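Local coordinates for protein RNA-dependent RNA Polymerase (Bombyx mori cytoplasmic polyhedrosis virus, PDB 6TZ0) that catalyses RNA synthesis on an RNA template, making plus strands in transcription and probably also the complementary minus strands of the double-stranded viral genome, at residues Asp402-Arg407 against Gly507-Asp512; Ile411-Ala416 against Ser500-Thr505; Phe566-Ala571 against Ala604-Cys609. All coordinates share one frame; numbering follows the deposited sequence.

Contact 1 of 3, residues Asp402-Arg407 against Gly507-Asp512; sequences DEIAKR and GKQIYD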
ATOM      1  N   ASP A 402       3.080 -21.845 -18.083  1.00 30.56           N
ATOM      2  CA  ASP A 402       2.284 -21.972 -19.299  1.00 30.56           C
ATOM      3  C   ASP A 402       0.800 -21.733 -19.047  1.00 30.56           C
ATOM      4  O   ASP A 402       0.132 -21.080 -19.862  1.00 30.56           O
ATOM      5  CB  ASP A 402       2.508 -23.346 -19.921  1.00 30.56           C
ATOM      6  CG  ASP A 402       1.881 -23.468 -21.289  1.00 30.56           C
ATOM      7  OD1 ASP A 402       2.431 -22.880 -22.247  1.00 30.56           O
ATOM      8  OD2 ASP A 402       0.837 -24.147 -21.406  1.00 30.56           O
ATOM      9  N   GLU A 403       0.282 -22.219 -17.919  1.00 30.33           N
ATOM     10  CA  GLU A 403      -1.090 -21.927 -17.523  1.00 30.33           C
ATOM     11  C   GLU A 403      -1.288 -20.444 -17.233  1.00 30.33           C
ATOM     12  O   GLU A 403      -2.304 -19.858 -17.635  1.00 30.33           O
ATOM     13  CB  GLU A 403      -1.457 -22.765 -16.303  1.00 30.33           C
ATOM     14  CG  GLU A 403      -2.866 -22.557 -15.797  1.00 30.33           C
ATOM     15  CD  GLU A 403      -3.922 -23.088 -16.740  1.00 30.33           C
ATOM     16  OE1 GLU A 403      -3.635 -24.046 -17.491  1.00 30.33           O
ATOM     17  OE2 GLU A 403      -5.048 -22.546 -16.727  1.00 30.33           O
ATOM     18  N   ILE A 404      -0.317 -19.813 -16.561  1.00 27.60           N
ATOM     19  CA  ILE A 404      -0.405 -18.384 -16.274  1.00 27.60           C
ATOM     20  C   ILE A 404      -0.335 -17.571 -17.561  1.00 27.60           C
ATOM     21  O   ILE A 404      -1.061 -16.584 -17.714  1.00 27.60           O
ATOM     22  CB  ILE A 404       0.677 -17.968 -15.257  1.00 27.60           C
ATOM     23  CG1 ILE A 404       0.380 -18.570 -13.892  1.00 27.60           C
ATOM     24  CG2 ILE A 404       0.726 -16.477 -15.059  1.00 27.60           C
ATOM     25  CD1 ILE A 404       1.488 -18.394 -12.901  1.00 27.60           C
ATOM     26  N   ALA A 405       0.479 -18.000 -18.531  1.00 28.24           N
ATOM     27  CA  ALA A 405       0.544 -17.275 -19.798  1.00 28.24           C
ATOM     28  C   ALA A 405      -0.744 -17.413 -20.598  1.00 28.24           C
ATOM     29  O   ALA A 405      -1.189 -16.441 -21.225  1.00 28.24           O
ATOM     30  CB  ALA A 405       1.737 -17.757 -20.617  1.00 28.24           C
ATOM     31  N   LYS A 406      -1.368 -18.593 -20.549  1.00 30.87           N
ATOM     32  CA  LYS A 406      -2.686 -18.779 -21.148  1.00 30.87           C
ATOM     33  C   LYS A 406      -3.729 -17.884 -20.489  1.00 30.87           C
ATOM     34  O   LYS A 406      -4.622 -17.365 -21.166  1.00 30.87           O
ATOM     35  CB  LYS A 406      -3.076 -20.255 -21.047  1.00 30.87           C
ATOM     36  CG  LYS A 406      -4.366 -20.670 -21.748  1.00 30.87           C
ATOM     37  CD  LYS A 406      -5.536 -20.806 -20.778  1.00 30.87           C
ATOM     38  CE  LYS A 406      -6.780 -21.300 -21.486  1.00 30.87           C
ATOM     39  NZ  LYS A 406      -7.940 -21.396 -20.560  1.00 30.87           N
ATOM     40  N   ARG A 407      -3.629 -17.686 -19.172  1.00 30.01           N
ATOM     41  CA  ARG A 407      -4.569 -16.801 -18.487  1.00 30.01           C
ATOM     42  C   ARG A 407      -4.312 -15.334 -18.819  1.00 30.01           C
ATOM     43  O   ARG A 407      -5.256 -14.544 -18.926  1.00 30.01           O
ATOM     44  CB  ARG A 407      -4.490 -17.027 -16.981  1.00 30.01           C
ATOM     45  CG  ARG A 407      -5.087 -18.333 -16.528  1.00 30.01           C
ATOM     46  CD  ARG A 407      -4.907 -18.519 -15.041  1.00 30.01           C
ATOM     47  NE  ARG A 407      -5.451 -19.798 -14.605  1.00 30.01           N
ATOM     48  CZ  ARG A 407      -6.692 -19.964 -14.168  1.00 30.01           C
ATOM     49  NH1 ARG A 407      -7.508 -18.926 -14.095  1.00 30.01           N
ATOM     50  NH2 ARG A 407      -7.115 -21.162 -13.795  1.00 30.01           N
ATOM     51  N   GLY A 507       2.024 -12.249 -11.640  1.00 26.54           N
ATOM     52  CA  GLY A 507       2.090 -12.946 -10.366  1.00 26.54           C
ATOM     53  C   GLY A 507       0.764 -13.087  -9.643  1.00 26.54           C
ATOM     54  O   GLY A 507       0.668 -13.903  -8.723  1.00 26.54           O
ATOM     55  N   LYS A 508      -0.248 -12.314 -10.030  1.00 28.24           N
ATOM     56  CA  LYS A 508      -1.571 -12.426  -9.438  1.00 28.24           C
ATOM     57  C   LYS A 508      -2.289 -13.693  -9.880  1.00 28.24           C
ATOM     58  O   LYS A 508      -3.177 -14.173  -9.171  1.00 28.24           O
ATOM     59  CB  LYS A 508      -2.366 -11.174  -9.824  1.00 28.24           C
ATOM     60  CG  LYS A 508      -3.740 -11.001  -9.240  1.00 28.24           C
ATOM     61  CD  LYS A 508      -4.355  -9.729  -9.785  1.00 28.24           C
ATOM     62  CE  LYS A 508      -5.728  -9.487  -9.203  1.00 28.24           C
ATOM     63  NZ  LYS A 508      -6.694 -10.514  -9.668  1.00 28.24           N
ATOM     64  N   GLN A 509      -1.905 -14.265 -11.022  1.00 27.80           N
ATOM     65  CA  GLN A 509      -2.631 -15.402 -11.563  1.00 27.80           C
ATOM     66  C   GLN A 509      -2.325 -16.703 -10.838  1.00 27.80           C
ATOM     67  O   GLN A 509      -3.099 -17.656 -10.966  1.00 27.80           O
ATOM     68  CB  GLN A 509      -2.319 -15.565 -13.046  1.00 27.80           C
ATOM     69  CG  GLN A 509      -2.636 -14.353 -13.881  1.00 27.80           C
ATOM     70  CD  GLN A 509      -4.094 -13.972 -13.852  1.00 27.80           C
ATOM     71  OE1 GLN A 509      -4.977 -14.825 -13.854  1.00 27.80           O
ATOM     72  NE2 GLN A 509      -4.357 -12.674 -13.826  1.00 27.80           N
ATOM     73  N   ILE A 510      -1.232 -16.770 -10.073  1.00 28.26           N
ATOM     74  CA  ILE A 510      -0.860 -18.015  -9.404  1.00 28.26           C
ATOM     75  C   ILE A 510      -1.720 -18.288  -8.179  1.00 28.26           C
ATOM     76  O   ILE A 510      -1.734 -19.418  -7.680  1.00 28.26           O
ATOM     77  CB  ILE A 510       0.645 -17.983  -9.060  1.00 28.26           C
ATOM     78  CG1 ILE A 510       1.210 -19.395  -8.876  1.00 28.26           C
ATOM     79  CG2 ILE A 510       0.896 -17.184  -7.806  1.00 28.26           C
ATOM     80  CD1 ILE A 510       2.708 -19.473  -8.865  1.00 28.26           C
ATOM     81  N   TYR A 511      -2.475 -17.293  -7.699  1.00 32.00           N
ATOM     82  CA  TYR A 511      -3.372 -17.527  -6.574  1.00 32.00           C
ATOM     83  C   TYR A 511      -4.536 -18.430  -6.942  1.00 32.00           C
ATOM     84  O   TYR A 511      -5.097 -19.087  -6.063  1.00 32.00           O
ATOM     85  CB  TYR A 511      -3.944 -16.222  -6.033  1.00 32.00           C
ATOM     86  CG  TYR A 511      -2.937 -15.241  -5.499  1.00 32.00           C
ATOM     87  CD1 TYR A 511      -2.142 -15.565  -4.422  1.00 32.00           C
ATOM     88  CD2 TYR A 511      -2.861 -13.954  -6.001  1.00 32.00           C
ATOM     89  CE1 TYR A 511      -1.241 -14.666  -3.909  1.00 32.00           C
ATOM     90  CE2 TYR A 511      -1.967 -13.045  -5.488  1.00 32.00           C
ATOM     91  CZ  TYR A 511      -1.159 -13.411  -4.442  1.00 32.00           C
ATOM     92  OH  TYR A 511      -0.267 -12.520  -3.916  1.00 32.00           O
ATOM     93  N   ASP A 512      -4.909 -18.476  -8.212  1.00 32.62           N
ATOM     94  CA  ASP A 512      -5.979 -19.338  -8.682  1.00 32.62           C
ATOM     95  C   ASP A 512      -5.498 -20.737  -9.027  1.00 32.62           C
ATOM     96  O   ASP A 512      -6.285 -21.539  -9.536  1.00 32.62           O
ATOM     97  CB  ASP A 512      -6.650 -18.717  -9.904  1.00 32.62           C
ATOM     98  CG  ASP A 512      -7.357 -17.426  -9.578  1.00 32.62           C
ATOM     99  OD1 ASP A 512      -7.808 -17.268  -8.426  1.00 32.62           O
ATOM    100  OD2 ASP A 512      -7.457 -16.563 -10.474  1.00 32.62           O
TER
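Ile404 and Gln509 meet through aliphatic carbons, at the point where the two backbones come nearest, with 6.0 Å between Ile404 CA and Gln509 CA. The apolar part of the contact rests on both branches of Ile404. Its CG2 touches Gln509 CB at 3.8 Å. On the other branch CG1 lies anti to the carbonyl carbon (chi1 -69°), and CD1 beyond it reaches Ile510 CB at 4.0 Å. Gln509 therefore serves as a hydrocarbon surface near its root, while Ile510 takes the tip of the isoleucine.

A second kind of contact sets a polar atom beside methylenes. Chi2 (-61°) bends the Gln509 chain at CD, and OE1 lies beside the aliphatic part of the arginine, 3.9 Å from both Arg407 CB and Arg407 CD. Gln509 NE2 makes a weak hydrogen bond to Thr505 O, one turn earlier in the chain.

The charged groups lie further out. Arg407 NE forms a salt bridge with Glu403 OE2 at 3.5 Å, one turn back on the same helix. Asp512 CB sits over one face of the guanidinium, toward its rim. Asp512 OD2 is 4.3 Å from Arg407 NH1 but well out of the guanidinium plane, so any attraction is one of charges, without a directed N-H.

Phe566 and Val570 of helix 557-573 also pack on Ile404, and Val650 of helix 644-665 on Ile510. An apolar inner side and a charged outer side are characteristic of an amphipathic helix, here helix 401-409, one of the helices packed together within the central polymerase domain.

Contact 2 of 3, residues Ile411-Ala416 against Ser500-Thr505; sequences IHHDEA and SFMPYT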
ATOM      1  N   ILE A 411      -6.757 -11.364 -21.215  1.00 33.35           N
ATOM      2  CA  ILE A 411      -7.056 -10.168 -20.439  1.00 33.35           C
ATOM      3  C   ILE A 411      -6.773  -8.948 -21.302  1.00 33.35           C
ATOM      4  O   ILE A 411      -5.716  -8.863 -21.936  1.00 33.35           O
ATOM      5  CB  ILE A 411      -6.226 -10.123 -19.137  1.00 33.35           C
ATOM      6  CG1 ILE A 411      -6.588 -11.295 -18.231  1.00 33.35           C
ATOM      7  CG2 ILE A 411      -6.419  -8.818 -18.398  1.00 33.35           C
ATOM      8  CD1 ILE A 411      -5.650 -11.458 -17.069  1.00 33.35           C
ATOM      9  N   HIS A 412      -7.720  -8.014 -21.345  1.00 36.65           N
ATOM     10  CA  HIS A 412      -7.494  -6.702 -21.937  1.00 36.65           C
ATOM     11  C   HIS A 412      -6.849  -5.833 -20.864  1.00 36.65           C
ATOM     12  O   HIS A 412      -7.472  -5.538 -19.841  1.00 36.65           O
ATOM     13  CB  HIS A 412      -8.794  -6.090 -22.446  1.00 36.65           C
ATOM     14  CG  HIS A 412      -8.602  -4.817 -23.209  1.00 36.65           C
ATOM     15  ND1 HIS A 412      -8.080  -4.786 -24.481  1.00 36.65           N
ATOM     16  CD2 HIS A 412      -8.864  -3.532 -22.878  1.00 36.65           C
ATOM     17  CE1 HIS A 412      -8.027  -3.536 -24.903  1.00 36.65           C
ATOM     18  NE2 HIS A 412      -8.496  -2.755 -23.949  1.00 36.65           N
ATOM     19  N   HIS A 413      -5.604  -5.428 -21.093  1.00 33.94           N
ATOM     20  CA  HIS A 413      -4.796  -4.851 -20.033  1.00 33.94           C
ATOM     21  C   HIS A 413      -4.971  -3.348 -19.889  1.00 33.94           C
ATOM     22  O   HIS A 413      -4.671  -2.802 -18.821  1.00 33.94           O
ATOM     23  CB  HIS A 413      -3.331  -5.201 -20.271  1.00 33.94           C
ATOM     24  CG  HIS A 413      -3.060  -6.672 -20.222  1.00 33.94           C
ATOM     25  ND1 HIS A 413      -2.977  -7.374 -19.040  1.00 33.94           N
ATOM     26  CD2 HIS A 413      -2.891  -7.580 -21.210  1.00 33.94           C
ATOM     27  CE1 HIS A 413      -2.747  -8.647 -19.302  1.00 33.94           C
ATOM     28  NE2 HIS A 413      -2.696  -8.800 -20.611  1.00 33.94           N
ATOM     29  N   ASP A 414      -5.481  -2.675 -20.917  1.00 34.75           N
ATOM     30  CA  ASP A 414      -5.755  -1.249 -20.815  1.00 34.75           C
ATOM     31  C   ASP A 414      -6.960  -0.985 -19.925  1.00 34.75           C
ATOM     32  O   ASP A 414      -6.926  -0.100 -19.057  1.00 34.75           O
ATOM     33  CB  ASP A 414      -5.978  -0.686 -22.209  1.00 34.75           C
ATOM     34  CG  ASP A 414      -4.740  -0.755 -23.042  1.00 34.75           C
ATOM     35  OD1 ASP A 414      -3.662  -0.730 -22.439  1.00 34.75           O
ATOM     36  OD2 ASP A 414      -4.833  -0.836 -24.283  1.00 34.75           O
ATOM     37  N   GLU A 415      -8.035  -1.746 -20.133  1.00 38.58           N
ATOM     38  CA  GLU A 415      -9.197  -1.651 -19.264  1.00 38.58           C
ATOM     39  C   GLU A 415      -8.863  -2.098 -17.849  1.00 38.58           C
ATOM     40  O   GLU A 415      -9.405  -1.548 -16.887  1.00 38.58           O
ATOM     41  CB  GLU A 415     -10.343  -2.475 -19.848  1.00 38.58           C
ATOM     42  CG  GLU A 415     -11.664  -2.362 -19.113  1.00 38.58           C
ATOM     43  CD  GLU A 415     -12.291  -0.987 -19.221  1.00 38.58           C
ATOM     44  OE1 GLU A 415     -12.045  -0.289 -20.223  1.00 38.58           O
ATOM     45  OE2 GLU A 415     -13.035  -0.601 -18.297  1.00 38.58           O
ATOM     46  N   ALA A 416      -7.934  -3.046 -17.706  1.00 35.34           N
ATOM     47  CA  ALA A 416      -7.481  -3.456 -16.382  1.00 35.34           C
ATOM     48  C   ALA A 416      -6.704  -2.347 -15.685  1.00 35.34           C
ATOM     49  O   ALA A 416      -6.855  -2.151 -14.478  1.00 35.34           O
ATOM     50  CB  ALA A 416      -6.634  -4.719 -16.491  1.00 35.34           C
ATOM     51  N   SER A 500       5.171  -1.346 -12.927  1.00 29.88           N
ATOM     52  CA  SER A 500       4.996  -2.494 -12.056  1.00 29.88           C
ATOM     53  C   SER A 500       3.645  -3.170 -12.220  1.00 29.88           C
ATOM     54  O   SER A 500       3.275  -3.983 -11.369  1.00 29.88           O
ATOM     55  CB  SER A 500       5.181  -2.066 -10.603  1.00 29.88           C
ATOM     56  OG  SER A 500       4.176  -1.150 -10.217  1.00 29.88           O
ATOM     57  N   PHE A 501       2.904  -2.870 -13.283  1.00 28.29           N
ATOM     58  CA  PHE A 501       1.546  -3.385 -13.375  1.00 28.29           C
ATOM     59  C   PHE A 501       1.507  -4.764 -14.021  1.00 28.29           C
ATOM     60  O   PHE A 501       0.754  -5.637 -13.579  1.00 28.29           O
ATOM     61  CB  PHE A 501       0.659  -2.405 -14.130  1.00 28.29           C
ATOM     62  CG  PHE A 501      -0.774  -2.809 -14.166  1.00 28.29           C
ATOM     63  CD1 PHE A 501      -1.537  -2.767 -13.014  1.00 28.29           C
ATOM     64  CD2 PHE A 501      -1.367  -3.213 -15.347  1.00 28.29           C
ATOM     65  CE1 PHE A 501      -2.858  -3.137 -13.035  1.00 28.29           C
ATOM     66  CE2 PHE A 501      -2.685  -3.584 -15.371  1.00 28.29           C
ATOM     67  CZ  PHE A 501      -3.432  -3.545 -14.215  1.00 28.29           C
ATOM     68  N   MET A 502       2.295  -4.978 -15.069  1.00 27.41           N
ATOM     69  CA  MET A 502       2.343  -6.299 -15.688  1.00 27.41           C
ATOM     70  C   MET A 502       3.052  -7.367 -14.844  1.00 27.41           C
ATOM     71  O   MET A 502       2.590  -8.521 -14.880  1.00 27.41           O
ATOM     72  CB  MET A 502       2.940  -6.177 -17.100  1.00 27.41           C
ATOM     73  CG  MET A 502       2.922  -7.459 -17.926  1.00 27.41           C
ATOM     74  SD  MET A 502       1.293  -8.160 -18.227  1.00 27.41           S
ATOM     75  CE  MET A 502       0.680  -7.065 -19.493  1.00 27.41           C
ATOM     76  N   PRO A 503       4.129  -7.090 -14.074  1.00 26.68           N
ATOM     77  CA  PRO A 503       4.559  -8.099 -13.083  1.00 26.68           C
ATOM     78  C   PRO A 503       3.505  -8.442 -12.041  1.00 26.68           C
ATOM     79  O   PRO A 503       3.382  -9.612 -11.654  1.00 26.68           O
ATOM     80  CB  PRO A 503       5.794  -7.451 -12.451  1.00 26.68           C
ATOM     81  CG  PRO A 503       6.338  -6.627 -13.507  1.00 26.68           C
ATOM     82  CD  PRO A 503       5.186  -6.068 -14.242  1.00 26.68           C
ATOM     83  N   TYR A 504       2.724  -7.452 -11.602  1.00 28.98           N
ATOM     84  CA  TYR A 504       1.600  -7.706 -10.708  1.00 28.98           C
ATOM     85  C   TYR A 504       0.542  -8.580 -11.363  1.00 28.98           C
ATOM     86  O   TYR A 504       0.018  -9.505 -10.735  1.00 28.98           O
ATOM     87  CB  TYR A 504       0.987  -6.380 -10.255  1.00 28.98           C
ATOM     88  CG  TYR A 504      -0.343  -6.537  -9.563  1.00 28.98           C
ATOM     89  CD1 TYR A 504      -0.430  -7.094  -8.300  1.00 28.98           C
ATOM     90  CD2 TYR A 504      -1.515  -6.132 -10.185  1.00 28.98           C
ATOM     91  CE1 TYR A 504      -1.646  -7.245  -7.675  1.00 28.98           C
ATOM     92  CE2 TYR A 504      -2.733  -6.287  -9.575  1.00 28.98           C
ATOM     93  CZ  TYR A 504      -2.791  -6.840  -8.317  1.00 28.98           C
ATOM     94  OH  TYR A 504      -4.006  -6.985  -7.701  1.00 28.98           O
ATOM     95  N   THR A 505       0.221  -8.304 -12.623  1.00 27.50           N
ATOM     96  CA  THR A 505      -0.807  -9.060 -13.327  1.00 27.50           C
ATOM     97  C   THR A 505      -0.370 -10.501 -13.558  1.00 27.50           C
ATOM     98  O   THR A 505      -1.182 -11.426 -13.461  1.00 27.50           O
ATOM     99  CB  THR A 505      -1.123  -8.356 -14.644  1.00 27.50           C
ATOM    100  OG1 THR A 505      -1.547  -7.020 -14.366  1.00 27.50           O
ATOM    101  CG2 THR A 505      -2.211  -9.068 -15.412  1.00 27.50           C
TER
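Phe501 reaches helix 413-422 with the far end of its ring. Its CZ lies 3.7 Å from Ala416 O and 4.1 Å from Ala416 CB, while His413 O stands obliquely near CE2. Ring partners from the same helix, Trp417 edge-to-face and Phe420 at an inclined angle, extend this aromatic cluster.

Met502 comes next and makes a CH-pi contact. Its CE lies 3.7 Å from the centroid of the His413 ring and only 8° off the ring normal, squarely over one face. Chi3, at 76°, bends the thioether and turns this methyl onto the imidazole. The sulfur stays oblique to the ring, with SD 4.6 Å from the His413 centroid. In fold terms, the first turn of helix 413-422, preceded by His412 at the N-cap position, packs against helix 501-508 within the central polymerase domain. The His413 ring projects between them, and its NE2 makes a weak hydrogen bond to Val408 O.

One turn further on, Thr505 splits its two branches between separate tasks. CG2 meets the same imidazole at its edge, in plane, 3.9 Å from His413 CE1. The hydroxyl turns back along its own helix, and Thr505 OG1 donates to Phe501 O at 2.8 Å from 38° out of the carbonyl plane. Thr505 N also binds Phe501 O, from the opposite face of that plane, giving the buried carbonyl two donors.

Contact 3 of 3, residues Phe566-Ala571 against Ala604-Cys609; sequences FVLDVA and AAWQAC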
ATOM      1  N   PHE A 566      10.857 -15.591 -13.076  1.00 20.55           N
ATOM      2  CA  PHE A 566       9.507 -16.125 -13.234  1.00 20.55           C
ATOM      3  C   PHE A 566       8.654 -15.227 -14.125  1.00 20.55           C
ATOM      4  O   PHE A 566       7.934 -15.714 -15.015  1.00 20.55           O
ATOM      5  CB  PHE A 566       8.896 -16.298 -11.843  1.00 20.55           C
ATOM      6  CG  PHE A 566       7.453 -16.672 -11.836  1.00 20.55           C
ATOM      7  CD1 PHE A 566       7.041 -17.930 -12.223  1.00 20.55           C
ATOM      8  CD2 PHE A 566       6.503 -15.769 -11.383  1.00 20.55           C
ATOM      9  CE1 PHE A 566       5.698 -18.265 -12.198  1.00 20.55           C
ATOM     10  CE2 PHE A 566       5.169 -16.096 -11.356  1.00 20.55           C
ATOM     11  CZ  PHE A 566       4.765 -17.343 -11.761  1.00 20.55           C
ATOM     12  N   VAL A 567       8.758 -13.911 -13.922  1.00 21.03           N
ATOM     13  CA  VAL A 567       8.015 -12.955 -14.736  1.00 21.03           C
ATOM     14  C   VAL A 567       8.479 -12.997 -16.188  1.00 21.03           C
ATOM     15  O   VAL A 567       7.659 -12.963 -17.110  1.00 21.03           O
ATOM     16  CB  VAL A 567       8.136 -11.548 -14.121  1.00 21.03           C
ATOM     17  CG1 VAL A 567       7.560 -10.492 -15.028  1.00 21.03           C
ATOM     18  CG2 VAL A 567       7.403 -11.512 -12.814  1.00 21.03           C
ATOM     19  N   LEU A 568       9.786 -13.137 -16.419  1.00 21.26           N
ATOM     20  CA  LEU A 568      10.284 -13.190 -17.789  1.00 21.26           C
ATOM     21  C   LEU A 568       9.959 -14.511 -18.472  1.00 21.26           C
ATOM     22  O   LEU A 568       9.756 -14.527 -19.688  1.00 21.26           O
ATOM     23  CB  LEU A 568      11.785 -12.921 -17.823  1.00 21.26           C
ATOM     24  CG  LEU A 568      12.186 -11.472 -17.574  1.00 21.26           C
ATOM     25  CD1 LEU A 568      13.690 -11.340 -17.501  1.00 21.26           C
ATOM     26  CD2 LEU A 568      11.632 -10.593 -18.661  1.00 21.26           C
ATOM     27  N   ASP A 569       9.860 -15.609 -17.714  1.00 23.04           N
ATOM     28  CA  ASP A 569       9.407 -16.876 -18.290  1.00 23.04           C
ATOM     29  C   ASP A 569       7.968 -16.780 -18.777  1.00 23.04           C
ATOM     30  O   ASP A 569       7.658 -17.157 -19.920  1.00 23.04           O
ATOM     31  CB  ASP A 569       9.525 -18.003 -17.267  1.00 23.04           C
ATOM     32  CG  ASP A 569      10.946 -18.421 -17.016  1.00 23.04           C
ATOM     33  OD1 ASP A 569      11.782 -18.268 -17.928  1.00 23.04           O
ATOM     34  OD2 ASP A 569      11.228 -18.925 -15.910  1.00 23.04           O
ATOM     35  N   VAL A 570       7.079 -16.261 -17.925  1.00 22.53           N
ATOM     36  CA  VAL A 570       5.678 -16.132 -18.317  1.00 22.53           C
ATOM     37  C   VAL A 570       5.528 -15.118 -19.447  1.00 22.53           C
ATOM     38  O   VAL A 570       4.737 -15.315 -20.375  1.00 22.53           O
ATOM     39  CB  VAL A 570       4.815 -15.756 -17.102  1.00 22.53           C
ATOM     40  CG1 VAL A 570       3.362 -15.638 -17.493  1.00 22.53           C
ATOM     41  CG2 VAL A 570       4.971 -16.775 -16.017  1.00 22.53           C
ATOM     42  N   ALA A 571       6.324 -14.048 -19.418  1.00 22.68           N
ATOM     43  CA  ALA A 571       6.242 -13.026 -20.451  1.00 22.68           C
ATOM     44  C   ALA A 571       6.765 -13.522 -21.787  1.00 22.68           C
ATOM     45  O   ALA A 571       6.262 -13.108 -22.835  1.00 22.68           O
ATOM     46  CB  ALA A 571       7.012 -11.784 -20.013  1.00 22.68           C
ATOM     47  N   ALA A 604       4.426  -7.387 -26.484  1.00 22.72           N
ATOM     48  CA  ALA A 604       4.453  -6.116 -25.765  1.00 22.72           C
ATOM     49  C   ALA A 604       4.745  -6.303 -24.282  1.00 22.72           C
ATOM     50  O   ALA A 604       5.476  -5.502 -23.680  1.00 22.72           O
ATOM     51  CB  ALA A 604       3.122  -5.394 -25.945  1.00 22.72           C
ATOM     52  N   ALA A 605       4.171  -7.346 -23.680  1.00 22.81           N
ATOM     53  CA  ALA A 605       4.316  -7.572 -22.249  1.00 22.81           C
ATOM     54  C   ALA A 605       5.744  -7.921 -21.871  1.00 22.81           C
ATOM     55  O   ALA A 605       6.219  -7.518 -20.808  1.00 22.81           O
ATOM     56  CB  ALA A 605       3.375  -8.682 -21.803  1.00 22.81           C
ATOM     57  N   TRP A 606       6.450  -8.635 -22.742  1.00 21.90           N
ATOM     58  CA  TRP A 606       7.822  -9.020 -22.444  1.00 21.90           C
ATOM     59  C   TRP A 606       8.769  -7.841 -22.624  1.00 21.90           C
ATOM     60  O   TRP A 606       9.750  -7.712 -21.884  1.00 21.90           O
ATOM     61  CB  TRP A 606       8.159 -10.247 -23.293  1.00 21.90           C
ATOM     62  CG  TRP A 606       9.498 -10.851 -23.210  1.00 21.90           C
ATOM     63  CD1 TRP A 606      10.310 -10.903 -22.125  1.00 21.90           C
ATOM     64  CD2 TRP A 606      10.074 -11.723 -24.178  1.00 21.90           C
ATOM     65  NE1 TRP A 606      11.424 -11.644 -22.405  1.00 21.90           N
ATOM     66  CE2 TRP A 606      11.296 -12.172 -23.660  1.00 21.90           C
ATOM     67  CE3 TRP A 606       9.692 -12.134 -25.456  1.00 21.90           C
ATOM     68  CZ2 TRP A 606      12.146 -13.001 -24.375  1.00 21.90           C
ATOM     69  CZ3 TRP A 606      10.540 -12.953 -26.165  1.00 21.90           C
ATOM     70  CH2 TRP A 606      11.749 -13.378 -25.624  1.00 21.90           C
ATOM     71  N   GLN A 607       8.421  -6.909 -23.517  1.00 22.38           N
ATOM     72  CA  GLN A 607       9.125  -5.630 -23.595  1.00 22.38           C
ATOM     73  C   GLN A 607       8.943  -4.820 -22.320  1.00 22.38           C
ATOM     74  O   GLN A 607       9.912  -4.269 -21.781  1.00 22.38           O
ATOM     75  CB  GLN A 607       8.623  -4.813 -24.781  1.00 22.38           C
ATOM     76  CG  GLN A 607       8.930  -5.385 -26.128  1.00 22.38           C
ATOM     77  CD  GLN A 607       8.343  -4.560 -27.235  1.00 22.38           C
ATOM     78  OE1 GLN A 607       7.770  -3.507 -26.997  1.00 22.38           O
ATOM     79  NE2 GLN A 607       8.429  -5.061 -28.452  1.00 22.38           N
ATOM     80  N   ALA A 608       7.703  -4.740 -21.824  1.00 23.07           N
ATOM     81  CA  ALA A 608       7.431  -3.971 -20.611  1.00 23.07           C
ATOM     82  C   ALA A 608       8.110  -4.579 -19.394  1.00 23.07           C
ATOM     83  O   ALA A 608       8.703  -3.858 -18.584  1.00 23.07           O
ATOM     84  CB  ALA A 608       5.927  -3.870 -20.376  1.00 23.07           C
ATOM     85  N   CYS A 609       8.059  -5.904 -19.263  1.00 22.11           N
ATOM     86  CA  CYS A 609       8.666  -6.559 -18.113  1.00 22.11           C
ATOM     87  C   CYS A 609      10.184  -6.490 -18.159  1.00 22.11           C
ATOM     88  O   CYS A 609      10.826  -6.303 -17.122  1.00 22.11           O
ATOM     89  CB  CYS A 609       8.193  -8.005 -18.026  1.00 22.11           C
ATOM     90  SG  CYS A 609       6.458  -8.150 -17.629  1.00 22.11           S
TER
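Trp606 lies against Ala571 at its root and against Leu568 further out, and its side chain can be traced atom by atom. CB is 3.5 Å from Ala571 O and 3.8 Å from Ala571 CB, so the first carbon is already in contact with Ala571. CG is anti to the backbone N (chi1 179°) and lies 4.0 Å from Ala571 O, which stands oblique to the ring. The five-membered ring then meets leucine. Trp606 CD1 is 3.7 Å from Leu568 CD2, and Trp606 NE1 is 3.9 Å from that same methyl, which lies at the ring edge, in plane. The two side chains cross at about a right angle. At the polar tip of this edge, NE1 donates a hydrogen bond to Leu381 O, which satisfies the indole N-H and ties the tryptophan to strand 380-384.

A turn later on the same helix, Cys609 fills the other part of the interface. Its SG lies 3.7 Å from Val567 CG1, in a purely apolar approach, and the Ala571 methyl touches both neighbours, its CB also lying 4.4 Å from Cys609 SG. Every residue that touches is buried, and no hydrogen bond crosses between the segments. Met502 of helix 501-508 also packs on Ala605 and Cys609.

The axes of the two short helical segments pass 9.2 Å apart at their closest, with their N-to-C directions at 161°, evidence of a nearly antiparallel pair. The chain between them forms antiparallel strands 585-591 and 598-602. This is an antiparallel helix pair joined through a beta hairpin, within the catalytic region of the polymerase.

In the fold
The three contacts lie close together on one side of the chain's centre, with centres 12 to 13 Å apart, all inside the central polymerase domain. Contacts 1 and 2 share helix 501-508, which receives the consecutive helices 401-409 and 413-422; along the chain contact 2 is nested within the loop closed by contact 1. Contact 3 follows in series and joins helices 557-573 and 604-614. It touches both others: Ile404 CD1 lies 3.6 Å from Phe566 CZ, and Met502 CG 3.6 Å from Cys609 SG. Five helices thus form one continuous packed body, away from the annotated metal and nucleotide sites, that brings together sequence-distant parts of the domain.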